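Local coordinates for protein Thf1 (Thermosynechococcus elongatus, PDB 5MJR) that may take part in building photosynthetic membranes and associates with the FtsH protease complex involved in photosystem II repair in cyanobacteria, at residues Arg22-Tyr32 with Ile47-Arg58. Sequence-based numbering, arbitrary orientation. Where two conformers were deposited one is given.
Sequences RTVSDTKRAFY and IEELLVEIHLLR
The carboxylate of Glu48 is gripped by two side chains of the helix opposite. Tyr32 OH donates to the anti lone pair of Glu48 OE2 over a short 2.5 Å, an oxygen that lies at the edge of the phenol ring, near its plane, while Lys28 NZ, 3.1 Å from Glu48 OE1, closes a salt bridge from above the carboxylate plane, the two chains crossing at about a right angle. Further along helix 47-58, Thr27 OG1 and His55 ND1 share a hydrogen bond of 2.9 Å, made at the edge of the imidazole. With CG anti to its backbone N (chi1 -180°), His55 sets this ring against the first turn of helix 24-32, where Val24 CG2 lies over one face, 3.9 Å from the centroid, in a CH-pi contact. Thr23 and Asp26 form a capping box that begins this turn. Nearby, Arg22 hydrogen-bonds to the carbonyl of Ala100, and in the conformer described, Arg58 forms salt bridges with Glu101 and Glu102. Between the two polar sites, Leu51 CD1 packs 3.9 Å from Phe31 CG and its CD2 reaches Thr27 CG2; one residue before Glu48, Ile47 CG2 sits over a face of the Phe31 ring. Ala96 and Ala100 also touch this phenylalanine. Val24 CG1 meets Val52 CG2 at 3.8 Å. The axes of helices 24-32 and 47-58 run at 131°, nearer antiparallel than parallel, pairing the N-terminal helix of this all-helical protein with the next one. Two polar links, one on either side of Leu51, probably help to set how the helices lie against each other, and the paired lysine and tyrosine probably favour a charged Glu48.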
ATOM      1  N   ARG A  22      -7.029  12.570  19.111  1.00 31.48           N
ATOM      2  CA  ARG A  22      -6.482  13.186  17.865  1.00 24.40           C
ATOM      3  C   ARG A  22      -7.483  12.939  16.701  1.00 23.52           C
ATOM      4  O   ARG A  22      -7.937  11.795  16.429  1.00 23.98           O
ATOM      5  CB  ARG A  22      -5.246  12.455  17.422  1.00 33.44           C
ATOM      6  CG  ARG A  22      -4.518  13.037  16.194  1.00 32.27           C
ATOM      7  CD  ARG A  22      -3.424  12.079  15.519  1.00 42.12           C
ATOM      8  NE  ARG A  22      -2.509  12.576  14.369  1.00 23.63           N
ATOM      9  CZ  ARG A  22      -1.697  13.568  14.703  1.00 21.87           C
ATOM     10  NH1 ARG A  22      -1.587  13.948  15.996  1.00 29.30           N
ATOM     11  NH2 ARG A  22      -0.869  14.136  13.864  1.00 24.70           N
ATOM     12  N   THR A  23      -7.897  14.010  16.035  1.00 15.76           N
ATOM     13  CA  THR A  23      -8.885  13.881  14.919  1.00 16.01           C
ATOM     14  C   THR A  23      -8.223  14.030  13.532  1.00 11.79           C
ATOM     15  O   THR A  23      -7.060  14.377  13.401  1.00 12.39           O
ATOM     16  CB  THR A  23      -9.954  14.939  15.052  1.00 17.18           C
ATOM     17  OG1 THR A  23      -9.370  16.191  14.625  1.00 18.47           O
ATOM     18  CG2 THR A  23     -10.490  15.076  16.472  1.00 19.43           C
ATOM     19  N   VAL A  24      -9.024  13.692  12.500  1.00 11.68           N
ATOM     20  CA  VAL A  24      -8.577  13.918  11.163  1.00 11.44           C
ATOM     21  C   VAL A  24      -8.065  15.350  10.960  1.00 10.64           C
ATOM     22  O   VAL A  24      -7.146  15.621  10.232  1.00 10.70           O
ATOM     23  CB  VAL A  24      -9.722  13.554  10.165  1.00 12.12           C
ATOM     24  CG1 VAL A  24      -9.513  14.221   8.824  1.00 11.79           C
ATOM     25  CG2 VAL A  24      -9.854  12.046  10.041  1.00 12.70           C
ATOM     26  N   SER A  25      -8.777  16.309  11.584  1.00 11.73           N
ATOM     27  CA  SER A  25      -8.351  17.700  11.485  1.00 12.26           C
ATOM     28  C   SER A  25      -6.950  17.962  12.048  1.00 11.71           C
ATOM     29  O   SER A  25      -6.167  18.741  11.469  1.00 12.80           O
ATOM     30  CB  SER A  25      -9.337  18.640  12.132  1.00 16.03           C
ATOM     31  OG  SER A  25     -10.564  18.584  11.365  1.00 16.45           O
ATOM     32  N   ASP A  26      -6.627  17.279  13.167  1.00 12.73           N
ATOM     33  CA  ASP A  26      -5.286  17.350  13.732  1.00 12.99           C
ATOM     34  C   ASP A  26      -4.265  16.744  12.742  1.00 11.83           C
ATOM     35  O   ASP A  26      -3.207  17.274  12.564  1.00 12.71           O
ATOM     36  CB  ASP A  26      -5.245  16.592  15.060  1.00 15.91           C
ATOM     37  CG  ASP A  26      -6.051  17.259  16.161  1.00 19.16           C
ATOM     38  OD1 ASP A  26      -6.008  18.540  16.298  1.00 28.33           O
ATOM     39  OD2 ASP A  26      -6.811  16.477  16.894  1.00 23.09           O
ATOM     40  N   THR A  27      -4.623  15.597  12.165  1.00 10.52           N
ATOM     41  CA  THR A  27      -3.725  14.956  11.196  1.00 10.34           C
ATOM     42  C   THR A  27      -3.457  15.913   9.964  1.00  9.78           C
ATOM     43  O   THR A  27      -2.301  16.080   9.547  1.00  9.86           O
ATOM     44  CB  THR A  27      -4.367  13.615  10.741  1.00 10.07           C
ATOM     45  OG1 THR A  27      -4.396  12.800  11.900  1.00 12.96           O
ATOM     46  CG2 THR A  27      -3.546  12.943   9.650  1.00 12.16           C
ATOM     47  N   LYS A  28      -4.521  16.535   9.425  1.00  9.47           N
ATOM     48  CA  LYS A  28      -4.330  17.426   8.313  1.00 10.74           C
ATOM     49  C   LYS A  28      -3.524  18.651   8.715  1.00 10.75           C
ATOM     50  O   LYS A  28      -2.644  19.050   7.959  1.00 11.67           O
ATOM     51  CB  LYS A  28      -5.677  17.862   7.805  1.00 12.62           C
ATOM     52  CG  LYS A  28      -6.410  16.756   6.997  1.00 15.10           C
ATOM     53  CD  LYS A  28      -7.678  17.290   6.313  1.00 18.69           C
ATOM     54  CE  LYS A  28      -8.458  16.210   5.556  1.00 20.21           C
ATOM     55  NZ  LYS A  28      -9.709  16.734   4.850  1.00 25.89           N
ATOM     56  N   ARG A  29      -3.759  19.204   9.912  1.00 12.39           N
ATOM     57  CA  ARG A  29      -2.935  20.340  10.298  1.00 12.23           C
ATOM     58  C   ARG A  29      -1.461  19.987  10.433  1.00 11.31           C
ATOM     59  O   ARG A  29      -0.589  20.734  10.047  1.00 13.32           O
ATOM     60  CB  ARG A  29      -3.384  20.843  11.671  1.00 15.79           C
ATOM     61  CG  ARG A  29      -4.492  21.801  11.575  1.00 21.04           C
ATOM     62  CD  ARG A  29      -4.807  22.550  12.957  1.00 29.79           C
ATOM     63  NE  ARG A  29      -5.589  21.637  13.850  1.00 35.13           N
ATOM     64  CZ  ARG A  29      -6.918  21.459  13.809  1.00 55.73           C
ATOM     65  NH1 ARG A  29      -7.720  22.170  12.941  1.00 41.84           N
ATOM     66  NH2 ARG A  29      -7.488  20.614  14.688  1.00 56.51           N
ATOM     67  N   ALA A  30      -1.170  18.774  10.948  1.00 11.81           N
ATOM     68  CA  ALA A  30       0.187  18.283  11.060  1.00 10.82           C
ATOM     69  C   ALA A  30       0.857  18.164   9.675  1.00 10.76           C
ATOM     70  O   ALA A  30       2.017  18.492   9.479  1.00 12.25           O
ATOM     71  CB  ALA A  30       0.262  17.018  11.876  1.00 12.32           C
ATOM     72  N   PHE A  31       0.079  17.651   8.738  1.00  9.80           N
ATOM     73  CA  PHE A  31       0.565  17.528   7.377  1.00 10.05           C
ATOM     74  C   PHE A  31       0.995  18.865   6.791  1.00  9.15           C
ATOM     75  O   PHE A  31       2.116  19.051   6.291  1.00 10.12           O
ATOM     76  CB  PHE A  31      -0.462  16.862   6.488  1.00  9.79           C
ATOM     77  CG  PHE A  31      -0.056  16.826   5.001  1.00  9.78           C
ATOM     78  CD1 PHE A  31       0.860  15.946   4.554  1.00  9.77           C
ATOM     79  CD2 PHE A  31      -0.525  17.797   4.133  1.00 11.25           C
ATOM     80  CE1 PHE A  31       1.319  15.964   3.278  1.00 10.66           C
ATOM     81  CE2 PHE A  31      -0.070  17.813   2.833  1.00 12.02           C
ATOM     82  CZ  PHE A  31       0.873  16.862   2.394  1.00 10.73           C
ATOM     83  N   TYR A  32       0.076  19.862   6.900  1.00 10.49           N
ATOM     84  CA  TYR A  32       0.351  21.189   6.329  1.00 11.33           C
ATOM     85  C   TYR A  32       1.343  22.019   7.076  1.00 13.04           C
ATOM     86  O   TYR A  32       1.926  22.934   6.482  1.00 16.12           O
ATOM     87  CB  TYR A  32      -0.972  21.919   6.143  1.00 12.64           C
ATOM     88  CG  TYR A  32      -1.810  21.320   4.990  1.00 12.48           C
ATOM     89  CD1 TYR A  32      -1.381  21.409   3.655  1.00 11.91           C
ATOM     90  CD2 TYR A  32      -3.017  20.735   5.195  1.00 12.85           C
ATOM     91  CE1 TYR A  32      -2.073  20.876   2.589  1.00 12.51           C
ATOM     92  CE2 TYR A  32      -3.774  20.183   4.088  1.00 12.89           C
ATOM     93  CZ  TYR A  32      -3.303  20.313   2.817  1.00 12.70           C
ATOM     94  OH  TYR A  32      -4.020  19.753   1.784  1.00 16.43           O
ATOM     95  N   ILE A  47      -4.170  13.406  -1.691  1.00  9.63           N
ATOM     96  CA  ILE A  47      -3.404  13.356  -0.463  1.00  9.39           C
ATOM     97  C   ILE A  47      -4.306  13.399   0.747  1.00  9.81           C
ATOM     98  O   ILE A  47      -4.149  12.591   1.701  1.00 10.48           O
ATOM     99  CB  ILE A  47      -2.333  14.457  -0.420  1.00 10.93           C
ATOM    100  CG1 ILE A  47      -1.285  14.232  -1.507  1.00 12.36           C
ATOM    101  CG2 ILE A  47      -1.705  14.567   0.950  1.00 13.43           C
ATOM    102  CD1 ILE A  47      -0.522  15.500  -1.848  1.00 15.66           C
ATOM    103  N   GLU A  48      -5.310  14.279   0.749  1.00 11.19           N
ATOM    104  CA  GLU A  48      -6.220  14.325   1.888  1.00 11.24           C
ATOM    105  C   GLU A  48      -7.054  13.013   1.993  1.00 10.62           C
ATOM    106  O   GLU A  48      -7.340  12.580   3.118  1.00 11.75           O
ATOM    107  CB  GLU A  48      -7.091  15.588   1.864  1.00 11.68           C
ATOM    108  CG  GLU A  48      -6.283  16.880   2.101  1.00 11.88           C
ATOM    109  CD  GLU A  48      -7.130  18.135   2.312  1.00 14.11           C
ATOM    110  OE1 GLU A  48      -8.380  18.016   2.381  1.00 18.42           O
ATOM    111  OE2 GLU A  48      -6.454  19.224   2.316  1.00 17.74           O
ATOM    112  N   GLU A  49      -7.466  12.432   0.837  1.00 10.26           N
ATOM    113  CA  GLU A  49      -8.188  11.168   0.896  1.00 12.94           C
ATOM    114  C   GLU A  49      -7.259  10.098   1.564  1.00 10.04           C
ATOM    115  O   GLU A  49      -7.761   9.322   2.396  1.00 11.26           O
ATOM    116  CB  GLU A  49      -8.617  10.717  -0.497  1.00 15.93           C
ATOM    117  CG  GLU A  49      -9.866  11.361  -1.055  1.00 22.82           C
ATOM    118  CD  GLU A  49     -10.389  10.727  -2.357  1.00 37.11           C
ATOM    119  OE1 GLU A  49     -10.023   9.565  -2.652  1.00 39.83           O
ATOM    120  OE2 GLU A  49     -11.176  11.454  -3.032  1.00 47.05           O
ATOM    121  N   LEU A  50      -6.019  10.052   1.224  1.00 10.19           N
ATOM    122  CA  LEU A  50      -5.069   9.078   1.801  1.00 10.02           C
ATOM    123  C   LEU A  50      -4.900   9.357   3.309  1.00  9.27           C
ATOM    124  O   LEU A  50      -4.835   8.434   4.123  1.00 10.49           O
ATOM    125  CB  LEU A  50      -3.764   9.046   1.025  1.00 11.24           C
ATOM    126  CG  LEU A  50      -2.787   7.952   1.415  1.00 10.78           C
ATOM    127  CD1 LEU A  50      -3.367   6.527   1.319  1.00 12.78           C
ATOM    128  CD2 LEU A  50      -1.532   8.115   0.625  1.00 11.33           C
ATOM    129  N   LEU A  51      -4.757  10.670   3.645  1.00  9.27           N
ATOM    130  CA  LEU A  51      -4.585  11.014   5.080  1.00  9.54           C
ATOM    131  C   LEU A  51      -5.792  10.501   5.879  1.00  9.37           C
ATOM    132  O   LEU A  51      -5.613   9.976   6.995  1.00 10.24           O
ATOM    133  CB  LEU A  51      -4.465  12.571   5.247  1.00 11.99           C
ATOM    134  CG  LEU A  51      -3.132  13.167   4.862  1.00 12.67           C
ATOM    135  CD1 LEU A  51      -3.289  14.694   4.876  1.00 17.34           C
ATOM    136  CD2 LEU A  51      -2.013  12.827   5.872  1.00 13.73           C
ATOM    137  N   VAL A  52      -6.997  10.708   5.381  1.00  8.67           N
ATOM    138  CA  VAL A  52      -8.184  10.241   6.058  1.00  8.81           C
ATOM    139  C   VAL A  52      -8.208   8.698   6.183  1.00  9.43           C
ATOM    140  O   VAL A  52      -8.504   8.148   7.241  1.00 10.83           O
ATOM    141  CB  VAL A  52      -9.473  10.758   5.379  1.00  9.77           C
ATOM    142  CG1 VAL A  52     -10.726  10.109   5.919  1.00 13.05           C
ATOM    143  CG2 VAL A  52      -9.534  12.324   5.504  1.00 11.19           C
ATOM    144  N   GLU A  53      -7.920   8.052   5.039  1.00  9.25           N
ATOM    145  CA  GLU A  53      -7.958   6.577   5.004  1.00  9.97           C
ATOM    146  C   GLU A  53      -7.013   5.985   6.026  1.00  8.91           C
ATOM    147  O   GLU A  53      -7.434   5.066   6.775  1.00 10.42           O
ATOM    148  CB  GLU A  53      -7.595   6.141   3.549  1.00 11.26           C
ATOM    149  CG  GLU A  53      -7.654   4.654   3.358  1.00 13.21           C
ATOM    150  CD  GLU A  53      -7.328   4.228   1.953  1.00 15.14           C
ATOM    151  OE1 GLU A  53      -6.663   5.020   1.210  1.00 15.85           O
ATOM    152  OE2 GLU A  53      -7.694   3.087   1.563  1.00 16.30           O
ATOM    153  N   ILE A  54      -5.798   6.458   6.135  1.00  9.18           N
ATOM    154  CA  ILE A  54      -4.835   5.919   7.070  1.00  8.92           C
ATOM    155  C   ILE A  54      -5.276   6.218   8.482  1.00  9.31           C
ATOM    156  O   ILE A  54      -5.169   5.416   9.369  1.00 11.24           O
ATOM    157  CB  ILE A  54      -3.416   6.444   6.766  1.00  8.50           C
ATOM    158  CG1 ILE A  54      -2.938   5.962   5.387  1.00  9.79           C
ATOM    159  CG2 ILE A  54      -2.479   6.082   7.881  1.00 10.47           C
ATOM    160  CD1 ILE A  54      -1.682   6.574   4.908  1.00 10.99           C
ATOM    161  N   HIS A  55      -5.771   7.486   8.709  1.00  9.80           N
ATOM    162  CA  HIS A  55      -6.164   7.865  10.072  1.00  9.43           C
ATOM    163  C   HIS A  55      -7.267   6.875  10.554  1.00 10.20           C
ATOM    164  O   HIS A  55      -7.257   6.414  11.683  1.00 12.28           O
ATOM    165  CB  HIS A  55      -6.671   9.307  10.035  1.00 11.19           C
ATOM    166  CG  HIS A  55      -7.082   9.785  11.352  1.00 11.29           C
ATOM    167  ND1 HIS A  55      -6.301  10.647  12.104  1.00 15.04           N
ATOM    168  CD2 HIS A  55      -8.216   9.554  12.051  1.00 13.76           C
ATOM    169  CE1 HIS A  55      -6.954  10.889  13.235  1.00 14.56           C
ATOM    170  NE2 HIS A  55      -8.108  10.214  13.258  1.00 13.77           N
ATOM    171  N   LEU A  56      -8.272   6.643   9.718  1.00 10.93           N
ATOM    172  CA  LEU A  56      -9.402   5.802  10.102  1.00 11.81           C
ATOM    173  C   LEU A  56      -8.985   4.344  10.360  1.00 11.52           C
ATOM    174  O   LEU A  56      -9.568   3.671  11.208  1.00 13.42           O
ATOM    175  CB  LEU A  56     -10.507   5.914   9.143  1.00 15.56           C
ATOM    176  CG  LEU A  56     -11.154   7.317   9.037  1.00 20.45           C
ATOM    177  CD1 LEU A  56     -12.197   7.209   7.957  1.00 25.67           C
ATOM    178  CD2 LEU A  56     -11.731   7.708  10.435  1.00 25.25           C
ATOM    179  N   LEU A  57      -7.961   3.897   9.655  1.00 10.32           N
ATOM    180  CA  LEU A  57      -7.373   2.570  10.007  1.00 10.93           C
ATOM    181  C   LEU A  57      -6.703   2.614  11.406  1.00 11.30           C
ATOM    182  O   LEU A  57      -6.938   1.699  12.217  1.00 12.47           O
ATOM    183  CB  LEU A  57      -6.389   2.167   8.966  1.00 12.27           C
ATOM    184  CG  LEU A  57      -7.011   1.739   7.638  1.00 13.58           C
ATOM    185  CD1 LEU A  57      -5.948   1.571   6.569  1.00 13.95           C
ATOM    186  CD2 LEU A  57      -7.787   0.425   7.811  1.00 15.52           C
ATOM    187  N   ARG A  58      -5.908   3.651  11.669  0.50 12.20           N
ATOM    188  CA  ARG A  58      -5.178   3.669  12.943  0.50 15.04           C
ATOM    189  C   ARG A  58      -6.156   3.681  14.128  0.50 16.42           C
ATOM    190  O   ARG A  58      -5.823   3.108  15.192  0.50 19.19           O
ATOM    191  CB  ARG A  58      -4.281   4.899  12.987  0.50 17.28           C
ATOM    192  CG  ARG A  58      -3.069   4.749  12.068  0.50 19.03           C
ATOM    193  CD  ARG A  58      -2.049   5.916  12.170  0.50 21.62           C
ATOM    194  NE  ARG A  58      -2.646   7.227  11.951  0.50 17.78           N
ATOM    195  CZ  ARG A  58      -2.803   8.225  12.849  0.50 18.01           C
ATOM    196  NH1 ARG A  58      -2.286   8.088  14.142  0.50 26.24           N
ATOM    197  NH2 ARG A  58      -3.436   9.408  12.338  0.50 11.75           N
TER